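Local coordinates for protein putative cathepsin d (Ixodes ricinus, PDB 5N7Q) that probably cleaves proteins as a cathepsin D-like aspartic endopeptidase of the pepsin family and is held here in complex with the inhibitor pepstatin A, at residues L232-L243 and G301-W312. Sequence-based numbering, arbitrary orientation.
Sequences LITGPPEEVDSL and GFMGLEMPQPLW
Trp312 lies against the turn from strand 233-235 into helix 237-243. Its CB sits 3.5 Å from Thr234 O. CG lies beside the backbone N (chi1 -65°), which lays one face of the indole against Gly235 and Pro236. Pro236 CD stands 3.6 Å from the five-membered ring centroid and Gly235 CA lies over the six-membered ring, both CH-pi contacts. At the ring edge, CE3 meets Ile233 CG2 and CZ2 only touches Glu239 OE2, whose hydrogen bond is with Cys218 N. CZ3 ends near Val240 CG2.

Strands 233-235 and 302-304 pair in parallel. Ile233 N bonds to Gly301 O, and Met303 N to Ile233 O. Gly235 N donates to Met303 O, and Leu305 N to Gly235 O. Leu243 CD2 makes a CH-pi contact over one Phe302 face, 3.9 Å from the ring centroid. On the other sheet face, Thr234 CG2 packs on Met303 CG. Thr234 OG1 donates to a water that donates to Leu305 O and Leu311 O.

Met303 and Leu305 touch the bound peptide. The Thr234 side chain is about 8 Å from that of the predicted active-site Asp227. Strand 312-314 lies between 222-226 (parallel) and 233-235 (antiparallel), the psi-loop of the C-terminal pepsin-like lobe.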
# COMPACT_ATOMS: atom_id res chain seq x y z
N LEU A 232 -5.13 -5.33 -4.26
CA LEU A 232 -6.52 -5.35 -4.69
C LEU A 232 -7.38 -4.50 -3.77
O LEU A 232 -6.87 -3.61 -3.06
CB LEU A 232 -7.02 -6.81 -4.80
CG LEU A 232 -6.18 -7.73 -5.67
CD1 LEU A 232 -6.87 -9.09 -5.74
CD2 LEU A 232 -5.92 -7.16 -7.06
N ILE A 233 -8.68 -4.70 -3.82
CA ILE A 233 -9.61 -4.20 -2.81
C ILE A 233 -10.04 -5.40 -2.01
O ILE A 233 -10.46 -6.42 -2.60
CB ILE A 233 -10.80 -3.46 -3.44
CG1 ILE A 233 -10.31 -2.17 -4.09
CG2 ILE A 233 -11.91 -3.21 -2.41
CD1 ILE A 233 -11.31 -1.45 -4.92
N THR A 234 -9.95 -5.31 -0.70
CA THR A 234 -10.46 -6.38 0.17
C THR A 234 -11.72 -5.88 0.83
O THR A 234 -11.92 -4.68 1.00
CB THR A 234 -9.48 -6.89 1.23
OG1 THR A 234 -9.41 -5.97 2.33
CG2 THR A 234 -8.05 -7.03 0.66
N GLY A 235 -12.58 -6.82 1.19
CA GLY A 235 -13.77 -6.50 1.95
C GLY A 235 -14.26 -7.63 2.82
O GLY A 235 -13.74 -8.74 2.74
N PRO A 236 -15.30 -7.36 3.62
CA PRO A 236 -15.94 -8.42 4.40
C PRO A 236 -16.31 -9.58 3.46
O PRO A 236 -16.95 -9.33 2.44
CB PRO A 236 -17.20 -7.72 4.94
CG PRO A 236 -16.83 -6.28 5.01
CD PRO A 236 -15.99 -6.07 3.78
N PRO A 237 -15.91 -10.81 3.80
CA PRO A 237 -16.14 -11.94 2.87
C PRO A 237 -17.56 -12.11 2.37
O PRO A 237 -17.78 -12.36 1.20
CB PRO A 237 -15.67 -13.15 3.67
CG PRO A 237 -14.61 -12.62 4.54
CD PRO A 237 -15.02 -11.21 4.90
N GLU A 238 -18.54 -11.93 3.25
CA GLU A 238 -19.93 -12.11 2.84
C GLU A 238 -20.32 -11.14 1.71
O GLU A 238 -21.00 -11.54 0.78
CB GLU A 238 -20.86 -11.98 4.04
CG GLU A 238 -20.76 -13.16 4.99
N GLU A 239 -19.88 -9.89 1.80
CA GLU A 239 -20.18 -8.87 0.81
C GLU A 239 -19.38 -9.07 -0.46
O GLU A 239 -19.93 -8.92 -1.53
CB GLU A 239 -19.96 -7.49 1.42
CG GLU A 239 -20.99 -7.25 2.53
CD GLU A 239 -21.31 -5.80 2.82
OE1 GLU A 239 -21.76 -5.53 3.95
OE2 GLU A 239 -21.18 -4.94 1.96
N VAL A 240 -18.10 -9.41 -0.33
CA VAL A 240 -17.27 -9.67 -1.49
C VAL A 240 -17.73 -10.93 -2.23
O VAL A 240 -17.72 -10.96 -3.47
CB VAL A 240 -15.80 -9.75 -1.09
CG1 VAL A 240 -14.91 -10.17 -2.27
CG2 VAL A 240 -15.33 -8.41 -0.53
N ASP A 241 -18.16 -11.94 -1.49
CA ASP A 241 -18.79 -13.12 -2.14
C ASP A 241 -19.97 -12.69 -3.05
O ASP A 241 -20.05 -13.10 -4.20
CB ASP A 241 -19.29 -14.13 -1.09
CG ASP A 241 -18.19 -14.89 -0.41
OD1 ASP A 241 -17.02 -14.89 -0.85
OD2 ASP A 241 -18.50 -15.53 0.63
N SER A 242 -20.87 -11.87 -2.51
CA SER A 242 -22.03 -11.39 -3.25
C SER A 242 -21.66 -10.49 -4.43
O SER A 242 -22.23 -10.61 -5.52
CB SER A 242 -23.01 -10.69 -2.33
OG SER A 242 -23.45 -11.58 -1.31
N LEU A 243 -20.71 -9.58 -4.22
CA LEU A 243 -20.25 -8.74 -5.31
C LEU A 243 -19.70 -9.60 -6.45
O LEU A 243 -20.06 -9.40 -7.60
CB LEU A 243 -19.19 -7.74 -4.83
CG LEU A 243 -18.60 -6.80 -5.88
CD1 LEU A 243 -19.66 -6.03 -6.65
CD2 LEU A 243 -17.65 -5.83 -5.19
N GLY A 301 -10.60 -7.99 -8.85
CA GLY A 301 -9.94 -7.12 -7.89
C GLY A 301 -10.67 -6.92 -6.58
O GLY A 301 -10.30 -6.03 -5.82
N PHE A 302 -11.70 -7.71 -6.32
CA PHE A 302 -12.40 -7.70 -5.03
C PHE A 302 -12.22 -9.04 -4.36
O PHE A 302 -12.72 -10.05 -4.87
CB PHE A 302 -13.88 -7.34 -5.18
CG PHE A 302 -14.09 -6.12 -5.99
CD1 PHE A 302 -13.93 -4.87 -5.43
CD2 PHE A 302 -14.39 -6.21 -7.34
CE1 PHE A 302 -14.08 -3.74 -6.21
CE2 PHE A 302 -14.56 -5.10 -8.12
CZ PHE A 302 -14.39 -3.84 -7.55
N MET A 303 -11.50 -9.07 -3.24
CA MET A 303 -11.19 -10.28 -2.51
C MET A 303 -11.66 -10.18 -1.05
O MET A 303 -11.68 -9.12 -0.45
CB MET A 303 -9.71 -10.59 -2.60
CG MET A 303 -8.80 -9.52 -2.05
SD MET A 303 -7.07 -10.02 -1.94
CE MET A 303 -7.00 -10.95 -0.43
N GLY A 304 -12.01 -11.30 -0.46
CA GLY A 304 -12.50 -11.32 0.91
C GLY A 304 -11.37 -11.35 1.93
O GLY A 304 -10.37 -12.06 1.74
N LEU A 305 -11.51 -10.56 3.00
CA LEU A 305 -10.55 -10.56 4.10
C LEU A 305 -11.27 -10.15 5.38
O LEU A 305 -11.78 -9.04 5.49
CB LEU A 305 -9.34 -9.65 3.83
CG LEU A 305 -8.29 -9.62 4.95
CD1 LEU A 305 -7.72 -11.00 5.27
CD2 LEU A 305 -7.16 -8.66 4.63
N GLU A 306 -11.33 -11.07 6.35
CA GLU A 306 -11.94 -10.79 7.61
C GLU A 306 -10.96 -10.01 8.47
O GLU A 306 -9.90 -10.52 8.81
CB GLU A 306 -12.34 -12.08 8.33
CG GLU A 306 -13.19 -11.82 9.56
CD GLU A 306 -13.77 -13.08 10.19
OE1 GLU A 306 -14.38 -12.94 11.27
OE2 GLU A 306 -13.62 -14.19 9.64
N MET A 307 -11.34 -8.79 8.84
CA MET A 307 -10.54 -7.97 9.72
C MET A 307 -11.16 -8.02 11.12
O MET A 307 -12.31 -8.41 11.27
CB MET A 307 -10.47 -6.55 9.17
CG MET A 307 -9.71 -6.43 7.85
SD MET A 307 -7.93 -6.75 7.92
CE MET A 307 -7.35 -5.19 8.62
N PRO A 308 -10.42 -7.61 12.16
CA PRO A 308 -10.95 -7.65 13.55
C PRO A 308 -12.26 -6.91 13.74
O PRO A 308 -13.19 -7.43 14.37
CB PRO A 308 -9.85 -6.99 14.36
CG PRO A 308 -8.61 -7.23 13.59
CD PRO A 308 -9.00 -7.24 12.13
N GLN A 309 -12.33 -5.69 13.21
CA GLN A 309 -13.60 -5.05 12.96
C GLN A 309 -13.69 -4.95 11.43
O GLN A 309 -12.71 -4.54 10.79
CB GLN A 309 -13.71 -3.69 13.63
CG GLN A 309 -13.69 -3.77 15.17
CD GLN A 309 -12.28 -3.82 15.73
OE1 GLN A 309 -11.37 -3.14 15.23
NE2 GLN A 309 -12.07 -4.63 16.76
N PRO A 310 -14.85 -5.33 10.86
CA PRO A 310 -15.01 -5.41 9.42
C PRO A 310 -14.66 -4.11 8.75
O PRO A 310 -15.08 -3.03 9.19
CB PRO A 310 -16.50 -5.72 9.22
CG PRO A 310 -17.00 -6.19 10.53
CD PRO A 310 -16.09 -5.67 11.59
N LEU A 311 -13.85 -4.20 7.71
CA LEU A 311 -13.57 -3.05 6.89
C LEU A 311 -13.10 -3.45 5.52
O LEU A 311 -12.83 -4.63 5.25
CB LEU A 311 -12.60 -2.05 7.56
CG LEU A 311 -11.20 -2.56 7.89
CD1 LEU A 311 -10.30 -2.56 6.67
CD2 LEU A 311 -10.52 -1.73 8.97
N TRP A 312 -13.14 -2.48 4.64
CA TRP A 312 -12.66 -2.64 3.29
C TRP A 312 -11.27 -2.05 3.20
O TRP A 312 -11.02 -0.94 3.71
CB TRP A 312 -13.56 -1.88 2.31
CG TRP A 312 -14.97 -2.41 2.22
CD1 TRP A 312 -15.97 -2.24 3.13
CD2 TRP A 312 -15.55 -3.17 1.14
NE1 TRP A 312 -17.14 -2.84 2.70
CE2 TRP A 312 -16.90 -3.43 1.48
CE3 TRP A 312 -15.06 -3.66 -0.08
CZ2 TRP A 312 -17.76 -4.16 0.65
CZ3 TRP A 312 -15.91 -4.39 -0.90
CH2 TRP A 312 -17.25 -4.61 -0.53
O HOH W 1 -11.19 -6.52 4.27